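Local coordinates for DUF5625 domain-containing protein (Sulfurospirillum deleyianum, PDB 3NKG) that is of unknown function but probably belongs to the galactose-binding-like superfamily, folding around a sandwich of two antiparallel four-stranded beta-sheets, at residues P6-I11 / K162-I167; I35-V40 / A130-I135. All coordinates share one frame; numbering follows the deposited sequence.

Contact 1: P6-I11 / K162-I167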
ATOM      1  N   PRO A   6      10.392   8.058   7.508  1.00 43.99           N
ATOM      2  CA  PRO A   6       9.270   7.773   6.600  1.00 43.32           C
ATOM      3  C   PRO A   6       8.222   8.879   6.626  1.00 40.60           C
ATOM      4  O   PRO A   6       8.123   9.627   7.599  1.00 41.72           O
ATOM      5  CB  PRO A   6       8.663   6.485   7.162  1.00 38.37           C
ATOM      6  CG  PRO A   6       9.658   5.956   8.154  1.00 40.98           C
ATOM      7  CD  PRO A   6      10.454   7.117   8.639  1.00 39.43           C
ATOM      8  N   ILE A   7       7.463   8.981   5.543  1.00 39.49           N
ATOM      9  CA  ILE A   7       6.384   9.946   5.417  1.00 35.13           C
ATOM     10  C   ILE A   7       5.093   9.166   5.246  1.00 35.20           C
ATOM     11  O   ILE A   7       5.032   8.255   4.421  1.00 31.71           O
ATOM     12  CB  ILE A   7       6.602  10.806   4.180  1.00 37.81           C
ATOM     13  CG1 ILE A   7       7.877  11.634   4.355  1.00 40.23           C
ATOM     14  CG2 ILE A   7       5.409  11.699   3.935  1.00 40.94           C
ATOM     15  CD1 ILE A   7       8.370  12.223   3.069  1.00 46.81           C
ATOM     16  N   SER A   8       4.071   9.500   6.032  1.00 27.88           N
ATOM     17  CA  SER A   8       2.775   8.815   5.927  1.00 29.56           C
ATOM     18  C   SER A   8       1.640   9.771   5.590  1.00 34.54           C
ATOM     19  O   SER A   8       1.542  10.855   6.143  1.00 41.69           O
ATOM     20  CB  SER A   8       2.438   8.050   7.207  1.00 35.23           C
ATOM     21  OG  SER A   8       3.170   6.831   7.307  1.00 33.24           O
ATOM     22  N   ILE A   9       0.775   9.349   4.674  1.00 34.54           N
ATOM     23  CA  ILE A   9      -0.335  10.158   4.216  1.00 32.39           C
ATOM     24  C   ILE A   9      -1.619   9.344   4.427  1.00 31.66           C
ATOM     25  O   ILE A   9      -1.800   8.306   3.794  1.00 28.71           O
ATOM     26  CB  ILE A   9      -0.137  10.508   2.721  1.00 36.72           C
ATOM     27  CG1 ILE A   9       1.115  11.365   2.532  1.00 41.21           C
ATOM     28  CG2 ILE A   9      -1.352  11.211   2.110  1.00 35.85           C
ATOM     29  CD1 ILE A   9       1.527  11.512   1.076  1.00 38.90           C
ATOM     30  N   PRO A  10      -2.498   9.796   5.334  1.00 30.09           N
ATOM     31  CA  PRO A  10      -3.730   9.042   5.564  1.00 31.50           C
ATOM     32  C   PRO A  10      -4.596   9.046   4.328  1.00 30.14           C
ATOM     33  O   PRO A  10      -4.784  10.095   3.722  1.00 29.56           O
ATOM     34  CB  PRO A  10      -4.419   9.818   6.696  1.00 35.20           C
ATOM     35  CG  PRO A  10      -3.290  10.465   7.435  1.00 42.87           C
ATOM     36  CD  PRO A  10      -2.332  10.877   6.323  1.00 41.41           C
ATOM     37  N   ILE A  11      -5.108   7.877   3.949  1.00 28.49           N
ATOM     38  CA  ILE A  11      -6.052   7.797   2.844  1.00 29.46           C
ATOM     39  C   ILE A  11      -7.300   6.990   3.224  1.00 31.92           C
ATOM     40  O   ILE A  11      -7.293   6.221   4.196  1.00 28.22           O
ATOM     41  CB  ILE A  11      -5.413   7.182   1.611  1.00 30.14           C
ATOM     42  CG1 ILE A  11      -4.983   5.749   1.907  1.00 32.23           C
ATOM     43  CG2 ILE A  11      -4.207   8.014   1.186  1.00 33.53           C
ATOM     44  CD1 ILE A  11      -4.500   5.038   0.675  1.00 40.20           C
ATOM     45  N   LYS A 162      -8.419   3.059   9.475  1.00 29.44           N
ATOM     46  CA  LYS A 162      -7.284   3.892   9.086  1.00 30.94           C
ATOM     47  C   LYS A 162      -6.303   3.127   8.204  1.00 27.67           C
ATOM     48  O   LYS A 162      -5.931   1.983   8.508  1.00 26.45           O
ATOM     49  CB  LYS A 162      -6.584   4.482  10.311  1.00 35.65           C
ATOM     50  CG  LYS A 162      -7.297   5.701  10.876  1.00 48.32           C
ATOM     51  CD  LYS A 162      -6.920   5.961  12.321  1.00 58.71           C
ATOM     52  CE  LYS A 162      -8.130   6.473  13.119  1.00 73.74           C
ATOM     53  NZ  LYS A 162      -7.837   6.696  14.580  1.00 80.56           N
ATOM     54  N   VAL A 163      -5.925   3.770   7.103  1.00 24.71           N
ATOM     55  CA  VAL A 163      -4.921   3.273   6.173  1.00 28.39           C
ATOM     56  C   VAL A 163      -3.971   4.443   5.839  1.00 30.63           C
ATOM     57  O   VAL A 163      -4.433   5.560   5.597  1.00 30.48           O
ATOM     58  CB  VAL A 163      -5.583   2.793   4.874  1.00 23.87           C
ATOM     59  CG1 VAL A 163      -4.525   2.442   3.837  1.00 28.67           C
ATOM     60  CG2 VAL A 163      -6.537   1.624   5.139  1.00 23.68           C
ATOM     61  N   ASP A 164      -2.662   4.190   5.856  1.00 22.31           N
ATOM     62  CA  ASP A 164      -1.659   5.196   5.489  1.00 20.75           C
ATOM     63  C   ASP A 164      -1.006   4.822   4.164  1.00 22.24           C
ATOM     64  O   ASP A 164      -0.602   3.669   3.964  1.00 29.07           O
ATOM     65  CB  ASP A 164      -0.544   5.263   6.538  1.00 31.83           C
ATOM     66  CG  ASP A 164      -0.971   5.969   7.802  1.00 43.98           C
ATOM     67  OD1 ASP A 164      -1.792   6.904   7.718  1.00 45.88           O
ATOM     68  OD2 ASP A 164      -0.473   5.599   8.882  1.00 50.87           O
ATOM     69  N   PHE A 165      -0.925   5.779   3.254  1.00 21.64           N
ATOM     70  CA  PHE A 165       0.050   5.703   2.171  1.00 23.14           C
ATOM     71  C   PHE A 165       1.398   6.148   2.737  1.00 31.01           C
ATOM     72  O   PHE A 165       1.520   7.240   3.308  1.00 30.30           O
ATOM     73  CB  PHE A 165      -0.370   6.586   1.003  1.00 18.61           C
ATOM     74  CG  PHE A 165       0.649   6.676  -0.087  1.00 21.01           C
ATOM     75  CD1 PHE A 165       0.700   5.714  -1.089  1.00 29.63           C
ATOM     76  CD2 PHE A 165       1.532   7.726  -0.135  1.00 26.04           C
ATOM     77  CE1 PHE A 165       1.641   5.796  -2.104  1.00 32.18           C
ATOM     78  CE2 PHE A 165       2.485   7.813  -1.160  1.00 24.63           C
ATOM     79  CZ  PHE A 165       2.537   6.845  -2.132  1.00 27.09           C
ATOM     80  N   THR A 166       2.412   5.304   2.586  1.00 23.70           N
ATOM     81  CA  THR A 166       3.708   5.564   3.215  1.00 21.66           C
ATOM     82  C   THR A 166       4.896   5.479   2.246  1.00 23.24           C
ATOM     83  O   THR A 166       4.977   4.565   1.423  1.00 24.79           O
ATOM     84  CB  THR A 166       3.913   4.638   4.413  1.00 27.29           C
ATOM     85  OG1 THR A 166       2.992   5.009   5.436  1.00 31.33           O
ATOM     86  CG2 THR A 166       5.326   4.755   4.973  1.00 27.96           C
ATOM     87  N   ILE A 167       5.800   6.455   2.346  1.00 24.55           N
ATOM     88  CA  ILE A 167       7.051   6.455   1.582  1.00 26.59           C
ATOM     89  C   ILE A 167       8.200   6.270   2.550  1.00 30.07           C
ATOM     90  O   ILE A 167       8.371   7.059   3.497  1.00 28.92           O
ATOM     91  CB  ILE A 167       7.246   7.789   0.823  1.00 27.04           C
ATOM     92  CG1 ILE A 167       6.011   8.111  -0.008  1.00 34.07           C
ATOM     93  CG2 ILE A 167       8.493   7.753  -0.100  1.00 29.18           C
ATOM     94  CD1 ILE A 167       5.805   9.576  -0.252  1.00 41.66           C
TER
HETATM   95  O   HOH W   1       1.867   4.979   9.362  1.00 42.00           O
HETATM   96  O   HOH W   2      -6.732   6.548   7.108  1.00 39.99           O
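Ile-9 lies alongside Phe-165, both side chains pointing the same way, with its CD1 at the edge of the ring and 4.0 Å from Phe-165 CD2. Next to this pair, Ile-11 has CG1 between its backbone N and carbonyl carbon (chi1 63°), where CG1 lies 3.9 Å from Val-163 CG1, while its other branch, CG2, approaches Phe-165 CB at 4.1 Å. Strands 7-11 and 163-169 thus share an apolar face, which packs on Val-20 and Val-24 of strand 18-26 and on Phe-147 and Ile-149 of strand 143-151, in the core of a beta-sandwich. The two strands are antiparallel edge and inner neighbours of one sheet, their short axes at 150°. Reciprocal backbone bonds join Ile-7 to Ile-167, with Ile-7 N 3.0 Å from Ile-167 O, and join Ile-9 to Phe-165. Farther on, Ile-11 N still bonds to Val-163 O, but a water stands between Ile-11 O and Val-163 N, donating to the first and accepting from the second, at 2.9 Å from Val-163 N. The other face carries Ser-8, Asp-164 and Thr-166 as well as Pro-10. Asp-164 OD2 accepts a bond from a second water 2.5 Å away, and Ser-8 OG donates to that same water at 3.1 Å; the other carboxylate oxygen, Asp-164 OD1, lies 3.6 Å from Pro-10 CA. An alanine in place of Asp-164 would probably leave this water without its carboxylate acceptor and so break the link to Ser-8. Thr-166 OG1, beside Ser-8, is hydrogen-bonded to Gln-37 OE1 on the next strand.

Contact 2: I35-V40 / A130-I135. With ACY (acetic acid), chain C.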
ATOM      1  N   ILE A  35       4.042   2.182  -0.054  1.00 23.95           N
ATOM      2  CA  ILE A  35       3.254   1.068   0.483  1.00 23.34           C
ATOM      3  C   ILE A  35       1.984   1.579   1.119  1.00 19.26           C
ATOM      4  O   ILE A  35       1.841   2.783   1.376  1.00 22.70           O
ATOM      5  CB  ILE A  35       4.030   0.292   1.585  1.00 20.32           C
ATOM      6  CG1 ILE A  35       4.090   1.116   2.864  1.00 27.20           C
ATOM      7  CG2 ILE A  35       5.464  -0.096   1.115  1.00 20.88           C
ATOM      8  CD1 ILE A  35       4.866   0.471   3.992  1.00 29.00           C
ATOM      9  N   LEU A  36       1.057   0.667   1.383  1.00 20.52           N
ATOM     10  CA  LEU A  36      -0.088   1.000   2.204  1.00 18.48           C
ATOM     11  C   LEU A  36       0.050   0.256   3.514  1.00 20.96           C
ATOM     12  O   LEU A  36       0.354  -0.952   3.520  1.00 25.89           O
ATOM     13  CB  LEU A  36      -1.395   0.561   1.510  1.00 19.09           C
ATOM     14  CG  LEU A  36      -1.640   1.162   0.134  1.00 26.38           C
ATOM     15  CD1 LEU A  36      -2.893   0.557  -0.453  1.00 26.94           C
ATOM     16  CD2 LEU A  36      -1.747   2.662   0.230  1.00 25.32           C
ATOM     17  N   GLN A  37      -0.210   0.949   4.620  1.00 20.51           N
ATOM     18  CA  GLN A  37      -0.194   0.344   5.950  1.00 28.60           C
ATOM     19  C   GLN A  37      -1.578   0.409   6.568  1.00 29.35           C
ATOM     20  O   GLN A  37      -2.158   1.503   6.684  1.00 24.41           O
ATOM     21  CB  GLN A  37       0.772   1.087   6.872  1.00 28.89           C
ATOM     22  CG  GLN A  37       2.215   1.095   6.400  1.00 32.50           C
ATOM     23  CD  GLN A  37       3.133   1.789   7.394  1.00 39.05           C
ATOM     24  OE1 GLN A  37       3.091   3.011   7.554  1.00 36.98           O
ATOM     25  NE2 GLN A  37       3.953   1.007   8.081  1.00 43.79           N
ATOM     26  N   PHE A  38      -2.085  -0.759   6.968  1.00 22.34           N
ATOM     27  CA  PHE A  38      -3.431  -0.903   7.535  1.00 22.13           C
ATOM     28  C   PHE A  38      -3.395  -0.999   9.057  1.00 26.51           C
ATOM     29  O   PHE A  38      -2.667  -1.824   9.613  1.00 28.04           O
ATOM     30  CB  PHE A  38      -4.075  -2.180   6.993  1.00 22.75           C
ATOM     31  CG  PHE A  38      -4.311  -2.146   5.525  1.00 24.47           C
ATOM     32  CD1 PHE A  38      -3.230  -2.158   4.634  1.00 23.96           C
ATOM     33  CD2 PHE A  38      -5.604  -2.022   5.027  1.00 26.12           C
ATOM     34  CE1 PHE A  38      -3.454  -2.106   3.286  1.00 24.97           C
ATOM     35  CE2 PHE A  38      -5.835  -1.973   3.693  1.00 22.01           C
ATOM     36  CZ  PHE A  38      -4.776  -2.013   2.805  1.00 19.51           C
ATOM     37  N   ALA A  39      -4.178  -0.164   9.730  1.00 30.37           N
ATOM     38  CA  ALA A  39      -4.364  -0.307  11.185  1.00 31.64           C
ATOM     39  C   ALA A  39      -5.227  -1.517  11.528  1.00 30.33           C
ATOM     40  O   ALA A  39      -6.125  -1.894  10.774  1.00 27.01           O
ATOM     41  CB  ALA A  39      -4.962   0.938  11.777  1.00 31.25           C
ATOM     42  N   VAL A  40      -4.943  -2.123  12.676  1.00 29.82           N
ATOM     43  CA  VAL A  40      -5.601  -3.355  13.093  1.00 31.93           C
ATOM     44  C   VAL A  40      -5.826  -3.271  14.600  1.00 37.12           C
ATOM     45  O   VAL A  40      -5.022  -2.658  15.308  1.00 37.53           O
ATOM     46  CB  VAL A  40      -4.722  -4.576  12.746  1.00 31.54           C
ATOM     47  CG1 VAL A  40      -5.348  -5.846  13.245  1.00 34.46           C
ATOM     48  CG2 VAL A  40      -4.499  -4.668  11.222  1.00 32.83           C
ATOM     49  N   ALA A 130       4.306  -5.349   8.761  1.00 26.08           N
ATOM     50  CA  ALA A 130       3.073  -5.781   9.405  1.00 25.29           C
ATOM     51  C   ALA A 130       1.853  -5.153   8.754  1.00 21.92           C
ATOM     52  O   ALA A 130       1.746  -3.939   8.656  1.00 23.59           O
ATOM     53  CB  ALA A 130       3.099  -5.444  10.899  1.00 30.88           C
ATOM     54  N   TYR A 131       0.929  -5.992   8.319  1.00 25.49           N
ATOM     55  CA  TYR A 131      -0.325  -5.523   7.726  1.00 25.22           C
ATOM     56  C   TYR A 131      -0.085  -4.456   6.676  1.00 23.82           C
ATOM     57  O   TYR A 131      -0.649  -3.363   6.740  1.00 23.41           O
ATOM     58  CB  TYR A 131      -1.283  -5.023   8.817  1.00 24.11           C
ATOM     59  CG  TYR A 131      -1.626  -6.123   9.799  1.00 28.51           C
ATOM     60  CD1 TYR A 131      -2.489  -7.164   9.430  1.00 27.61           C
ATOM     61  CD2 TYR A 131      -1.088  -6.138  11.084  1.00 32.70           C
ATOM     62  CE1 TYR A 131      -2.821  -8.177  10.307  1.00 35.08           C
ATOM     63  CE2 TYR A 131      -1.409  -7.169  11.982  1.00 34.75           C
ATOM     64  CZ  TYR A 131      -2.270  -8.181  11.583  1.00 39.95           C
ATOM     65  OH  TYR A 131      -2.598  -9.197  12.446  1.00 43.81           O
ATOM     66  N   THR A 132       0.772  -4.776   5.716  1.00 20.88           N
ATOM     67  CA  THR A 132       1.094  -3.819   4.662  1.00 20.77           C
ATOM     68  C   THR A 132       0.795  -4.400   3.289  1.00 22.92           C
ATOM     69  O   THR A 132       0.758  -5.624   3.078  1.00 23.22           O
ATOM     70  CB  THR A 132       2.606  -3.403   4.664  1.00 31.77           C
ATOM     71  OG1 THR A 132       3.405  -4.540   4.338  1.00 34.16           O
ATOM     72  CG2 THR A 132       3.036  -2.857   6.011  1.00 26.90           C
ATOM     73  N   ARG A 133       0.589  -3.511   2.342  1.00 24.70           N
ATOM     74  CA  ARG A 133       0.597  -3.933   0.959  1.00 20.63           C
ATOM     75  C   ARG A 133       1.625  -3.073   0.214  1.00 24.02           C
ATOM     76  O   ARG A 133       1.595  -1.839   0.304  1.00 23.58           O
ATOM     77  CB  ARG A 133      -0.772  -3.803   0.326  1.00 19.18           C
ATOM     78  CG  ARG A 133      -0.652  -4.033  -1.167  1.00 31.73           C
ATOM     79  CD  ARG A 133      -1.924  -4.272  -1.799  1.00 28.95           C
ATOM     80  NE  ARG A 133      -2.551  -5.550  -1.440  1.00 20.32           N
ATOM     81  CZ  ARG A 133      -3.822  -5.795  -1.728  1.00 25.58           C
ATOM     82  NH1 ARG A 133      -4.535  -4.833  -2.333  1.00 20.38           N
ATOM     83  NH2 ARG A 133      -4.389  -6.958  -1.407  1.00 20.79           N
ATOM     84  N   ASP A 134       2.561  -3.738  -0.458  1.00 22.61           N
ATOM     85  CA  ASP A 134       3.638  -3.086  -1.191  1.00 23.60           C
ATOM     86  C   ASP A 134       3.104  -2.668  -2.567  1.00 36.88           C
ATOM     87  O   ASP A 134       2.535  -3.490  -3.288  1.00 46.10           O
ATOM     88  CB  ASP A 134       4.829  -4.043  -1.321  1.00 28.70           C
ATOM     89  CG  ASP A 134       5.628  -4.190   0.002  1.00 45.00           C
ATOM     90  OD1 ASP A 134       5.376  -3.400   0.937  1.00 44.88           O
ATOM     91  OD2 ASP A 134       6.505  -5.088   0.112  1.00 43.08           O
ATOM     92  N   ILE A 135       3.248  -1.390  -2.918  1.00 25.98           N
ATOM     93  CA  ILE A 135       2.772  -0.892  -4.211  1.00 20.44           C
ATOM     94  C   ILE A 135       3.899  -0.890  -5.244  1.00 23.30           C
ATOM     95  O   ILE A 135       3.825  -1.562  -6.287  1.00 23.69           O
ATOM     96  CB  ILE A 135       2.230   0.549  -4.124  1.00 25.83           C
ATOM     97  CG1 ILE A 135       1.086   0.679  -3.125  1.00 27.87           C
ATOM     98  CG2 ILE A 135       1.754   1.022  -5.477  1.00 30.38           C
ATOM     99  CD1 ILE A 135       0.863   2.119  -2.645  1.00 26.06           C
TER
HETATM  100  C   ACY C 175       0.292  -9.754   8.185  1.00 47.94           C
HETATM  101  O   ACY C 175       0.394 -10.220   7.017  1.00 43.56           O
HETATM  102  OXT ACY C 175       1.121  -9.015   8.802  1.00 39.90           O
HETATM  103  CH3 ACY C 175      -0.950 -10.119   8.914  1.00 49.44           C
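Val-40 crosses Tyr-131 at about a right angle and, with CG2 anti to its own carbonyl carbon, brings that methyl over one face of the ring, a CH-pi contact in which Val-40 CG2 is 3.6 Å from the Tyr-131 ring centroid and 15° off the normal. An acetic acid molecule, probably from the crystallisation liquor, lies over the opposite face, so the ring is sandwiched; the acetic acid OXT accepts a bond from Tyr-131 N at 3.1 Å, and Asn-126 ND2 also bonds to the molecule. Among the other apolar contacts, Leu-36 and Ile-135 meet with Leu-36 CG 3.9 Å from Ile-135 CD1, and Gln-37 CG lies beside the methyl of Thr-132. Ile-35 packs against a polar neighbour, its CG2 lying 3.3 Å from Asp-134 OD1.

The backbone bonds belong to one antiparallel strand pair, 30-38 with 132-140, the latter an outer strand of its sheet in the beta-sandwich. Leu-36 and Arg-133 form a hydrogen-bonded pair, Leu-36 N reaching Arg-133 O at 2.8 Å, with Arg-133 N bonded back to Leu-36 O. Tyr-131, just ahead of strand 132-140, has a left-handed backbone (phi 48°, psi 53°), yet its carbonyl still takes a bond from Phe-38 N, 3.0 Å from Tyr-131 O and nearly along the C=O axis. The same oxygen sits at the edge of the Phe-38 ring, 3.5 Å from Phe-38 CD1.

The guanidinium of Arg-133 turns away from strand 30-38 and binds three carbonyls, those of Leu-58, Gly-125 and Thr-96, tying the strand to helix 49-58 and to neighbouring parts of the chain, while Asp-134 OD2 accepts from Ser-128 N, close by in the chain.

Overall arrangement
The two contacts show how one sheet can be assembled from distant parts of a chain. Their centres are 9 Å apart, and the strand order 7-11, 163-169, 30-38, 132-140 places contact 1 at one side and contact 2 at the other. Strands 163-169 and 30-38, one from each contact, join them: Asp-164 O with Gln-37 N and Thr-166 N with Ile-35 O are probable hydrogen bonds, and Ile-11 packs on Leu-36. In sequence, both segments of contact 2 fall between those of contact 1, so the first and last strands of the sheet along the chain become neighbours. Contact 1 thereby brings strands from near the two ends of the chain side by side.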